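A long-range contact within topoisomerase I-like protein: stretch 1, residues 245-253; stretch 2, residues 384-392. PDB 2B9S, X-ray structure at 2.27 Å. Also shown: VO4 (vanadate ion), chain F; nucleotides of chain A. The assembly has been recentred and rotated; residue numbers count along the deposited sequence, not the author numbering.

Stretch 1 245-253: KFEKARKLK
Stretch 2 384-392: VFRTYNASI

The most unusual feature of this contact is a methyl group set almost squarely on an aromatic ring: Leu-252 CD2 lies 3.8 Å from the centroid of the Phe-385 ring, 10° off its normal, a clear CH-pi arrangement. Leu-252 (chi1 t, chi2 p) reaches this face while Phe-385 (chi1 m, chi2 88°), whose CA-to-CB bond points away, brings its ring end back.

The setting illustrates a small residue at the point of closest approach. Both stretches are helical, their axes 8.6 Å apart at closest approach and crossing at -80°. Near the crossing, Ala-249 CA and Tyr-388 CA are only 4.7 Å apart, and Ala-249 CB meets Thr-387 CG2 at 3.7 Å. Tyr-388 (chi1 t, chi2 80°) presents its ring edge to the backbone, CD1 lying 3.6 Å from Ala-249 O, and its CE1 reaches Lys-253 CA at 3.5 Å. Val-384 (t) packs CG1 4.0 Å from Leu-252 CD2, while Phe-246 (m) places CE2 3.6 Å from Thr-387 (m) CG2.

No hydrogen bond crosses between the stretches; apolar packing dominates. Polar ends work elsewhere: Lys-245 NZ donates to DT10 OP2 (2.9 Å), and Arg-386 NH2 to vanadate O1 (2.8 Å). DT10 O3' binds VO4 V at 1.8 Å.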

# COMPACT_ATOMS: atom_id res chain seq x y z
N LYS D 245 -0.54 17.44 -1.14
CA LYS D 245 0.50 16.58 -1.67
C LYS D 245 0.97 16.97 -3.11
O LYS D 245 2.18 17.05 -3.39
CB LYS D 245 0.00 15.14 -1.64
CG LYS D 245 0.90 14.11 -2.30
CD LYS D 245 0.19 12.77 -2.35
CE LYS D 245 -0.52 12.58 -3.68
NZ LYS D 245 -1.34 11.33 -3.74
N PHE D 246 0.02 17.19 -4.01
CA PHE D 246 0.38 17.61 -5.36
C PHE D 246 0.89 19.05 -5.41
O PHE D 246 1.74 19.38 -6.24
CB PHE D 246 -0.76 17.39 -6.34
CG PHE D 246 -0.95 15.96 -6.70
CD1 PHE D 246 -2.11 15.29 -6.33
CD2 PHE D 246 0.04 15.27 -7.39
CE1 PHE D 246 -2.29 13.96 -6.67
CE2 PHE D 246 -0.13 13.92 -7.72
CZ PHE D 246 -1.30 13.28 -7.36
N GLU D 247 0.41 19.89 -4.50
CA GLU D 247 0.93 21.25 -4.38
C GLU D 247 2.37 21.29 -3.88
O GLU D 247 3.10 22.19 -4.27
CB GLU D 247 0.02 22.15 -3.53
CG GLU D 247 -1.37 22.43 -4.16
CD GLU D 247 -1.30 23.24 -5.45
OE1 GLU D 247 -0.85 24.40 -5.40
OE2 GLU D 247 -1.69 22.73 -6.52
N LYS D 248 2.80 20.34 -3.03
CA LYS D 248 4.24 20.29 -2.74
C LYS D 248 5.14 19.79 -3.86
O LYS D 248 6.27 20.25 -3.99
CB LYS D 248 4.69 19.84 -1.32
CG LYS D 248 3.90 18.85 -0.55
CD LYS D 248 4.46 18.81 0.90
CE LYS D 248 4.25 17.44 1.57
NZ LYS D 248 4.78 17.42 2.96
N ALA D 249 4.65 18.85 -4.67
CA ALA D 249 5.39 18.41 -5.87
C ALA D 249 5.64 19.57 -6.87
O ALA D 249 6.72 19.65 -7.47
CB ALA D 249 4.68 17.24 -6.54
N ARG D 250 4.61 20.42 -7.05
CA ARG D 250 4.66 21.66 -7.84
C ARG D 250 5.63 22.70 -7.26
O ARG D 250 6.28 23.43 -8.02
CB ARG D 250 3.27 22.31 -7.96
CG ARG D 250 2.27 21.52 -8.78
CD ARG D 250 0.90 22.19 -8.85
NE ARG D 250 0.82 23.21 -9.91
CZ ARG D 250 -0.16 24.10 -10.05
NH1 ARG D 250 -1.19 24.15 -9.20
NH2 ARG D 250 -0.12 24.98 -11.04
N LYS D 251 5.70 22.78 -5.93
CA LYS D 251 6.65 23.68 -5.28
C LYS D 251 8.07 23.18 -5.40
O LYS D 251 9.02 23.98 -5.46
CB LYS D 251 6.27 23.92 -3.83
N LEU D 252 8.24 21.85 -5.44
CA LEU D 252 9.55 21.24 -5.71
C LEU D 252 10.05 21.56 -7.12
O LEU D 252 11.24 21.79 -7.32
CB LEU D 252 9.51 19.72 -5.50
CG LEU D 252 10.75 18.88 -5.85
CD1 LEU D 252 11.97 19.31 -5.04
CD2 LEU D 252 10.45 17.41 -5.65
N LYS D 253 9.14 21.57 -8.10
CA LYS D 253 9.46 21.91 -9.49
C LYS D 253 10.28 23.20 -9.61
O LYS D 253 11.19 23.30 -10.44
CB LYS D 253 8.16 22.05 -10.29
CG LYS D 253 8.33 22.31 -11.77
CD LYS D 253 7.07 22.93 -12.31
CE LYS D 253 7.33 23.70 -13.57
NZ LYS D 253 6.30 24.78 -13.67
N VAL D 384 8.32 12.90 -2.31
CA VAL D 384 7.83 14.04 -3.10
C VAL D 384 8.47 14.08 -4.50
O VAL D 384 7.81 14.48 -5.47
CB VAL D 384 8.02 15.41 -2.33
CG1 VAL D 384 7.48 16.59 -3.15
CG2 VAL D 384 7.34 15.37 -0.98
N PHE D 385 9.74 13.67 -4.61
CA PHE D 385 10.43 13.60 -5.90
C PHE D 385 9.79 12.60 -6.83
O PHE D 385 9.90 12.68 -8.07
CB PHE D 385 11.90 13.21 -5.72
CG PHE D 385 12.79 14.35 -5.32
CD1 PHE D 385 12.96 14.68 -3.98
CD2 PHE D 385 13.44 15.11 -6.30
CE1 PHE D 385 13.79 15.74 -3.60
CE2 PHE D 385 14.27 16.18 -5.95
CZ PHE D 385 14.45 16.51 -4.60
N ARG D 386 9.11 11.63 -6.23
CA ARG D 386 8.51 10.55 -6.99
C ARG D 386 7.19 11.05 -7.60
O ARG D 386 6.90 10.78 -8.78
CB ARG D 386 8.32 9.36 -6.05
CG ARG D 386 8.42 8.04 -6.71
CD ARG D 386 8.35 6.92 -5.65
NE ARG D 386 7.67 5.76 -6.21
CZ ARG D 386 8.23 4.87 -7.01
NH1 ARG D 386 9.51 4.98 -7.35
NH2 ARG D 386 7.51 3.85 -7.45
N THR D 387 6.40 11.75 -6.79
CA THR D 387 5.21 12.49 -7.23
C THR D 387 5.57 13.55 -8.28
O THR D 387 4.87 13.68 -9.30
CB THR D 387 4.53 13.23 -6.03
OG1 THR D 387 4.32 12.31 -4.96
CG2 THR D 387 3.19 13.84 -6.45
N TYR D 388 6.63 14.30 -8.01
CA TYR D 388 7.16 15.29 -8.94
C TYR D 388 7.57 14.67 -10.28
O TYR D 388 7.20 15.17 -11.34
CB TYR D 388 8.35 16.04 -8.31
CG TYR D 388 9.21 16.76 -9.32
CD1 TYR D 388 8.83 18.01 -9.83
CD2 TYR D 388 10.39 16.18 -9.80
CE1 TYR D 388 9.60 18.66 -10.79
CE2 TYR D 388 11.17 16.82 -10.74
CZ TYR D 388 10.78 18.06 -11.23
OH TYR D 388 11.57 18.70 -12.17
N ASN D 389 8.32 13.58 -10.22
CA ASN D 389 8.80 12.90 -11.41
C ASN D 389 7.69 12.32 -12.27
O ASN D 389 7.78 12.35 -13.49
CB ASN D 389 9.79 11.80 -11.05
CG ASN D 389 11.21 12.30 -10.95
OD1 ASN D 389 11.72 12.91 -11.89
ND2 ASN D 389 11.85 12.07 -9.80
N ALA D 390 6.66 11.76 -11.63
CA ALA D 390 5.56 11.14 -12.35
C ALA D 390 4.73 12.20 -13.06
O ALA D 390 4.36 12.05 -14.22
CB ALA D 390 4.71 10.32 -11.41
N SER D 391 4.47 13.29 -12.33
CA SER D 391 3.62 14.38 -12.82
C SER D 391 4.30 15.24 -13.88
O SER D 391 3.68 15.59 -14.88
CB SER D 391 3.16 15.25 -11.65
OG SER D 391 2.11 14.61 -10.98
N ILE D 392 5.57 15.55 -13.67
CA ILE D 392 6.34 16.34 -14.62
C ILE D 392 6.62 15.58 -15.91
O ILE D 392 6.80 16.19 -16.95
CB ILE D 392 7.65 16.92 -13.98
CG1 ILE D 392 7.98 18.31 -14.57
CG2 ILE D 392 8.83 15.95 -14.15
CD1 ILE D 392 6.82 19.32 -14.57
V VO4 F . 4.55 3.77 -4.68
O1 VO4 F . 4.98 3.40 -6.33
O2 VO4 F . 5.77 4.09 -3.45
P DT A 10 0.88 8.82 -1.87
OP1 DT A 10 1.99 9.57 -2.45
OP2 DT A 10 -0.52 8.95 -2.33
O5' DT A 10 1.22 7.26 -2.03
C5' DT A 10 2.58 6.77 -2.05
C4' DT A 10 2.58 5.28 -2.31
O4' DT A 10 1.79 4.57 -1.32
C3' DT A 10 1.96 4.84 -3.64
O3' DT A 10 2.85 3.93 -4.22
C2' DT A 10 0.66 4.12 -3.31
C1' DT A 10 1.08 3.52 -1.98
N1 DT A 10 -0.01 3.09 -1.07
C2 DT A 10 0.07 1.83 -0.51
O2 DT A 10 0.96 1.04 -0.75
N3 DT A 10 -0.96 1.52 0.35
C4 DT A 10 -2.04 2.33 0.69
O4 DT A 10 -2.90 1.94 1.49
C5 DT A 10 -2.07 3.63 0.06
C7 DT A 10 -3.25 4.56 0.24
C6 DT A 10 -1.06 3.96 -0.77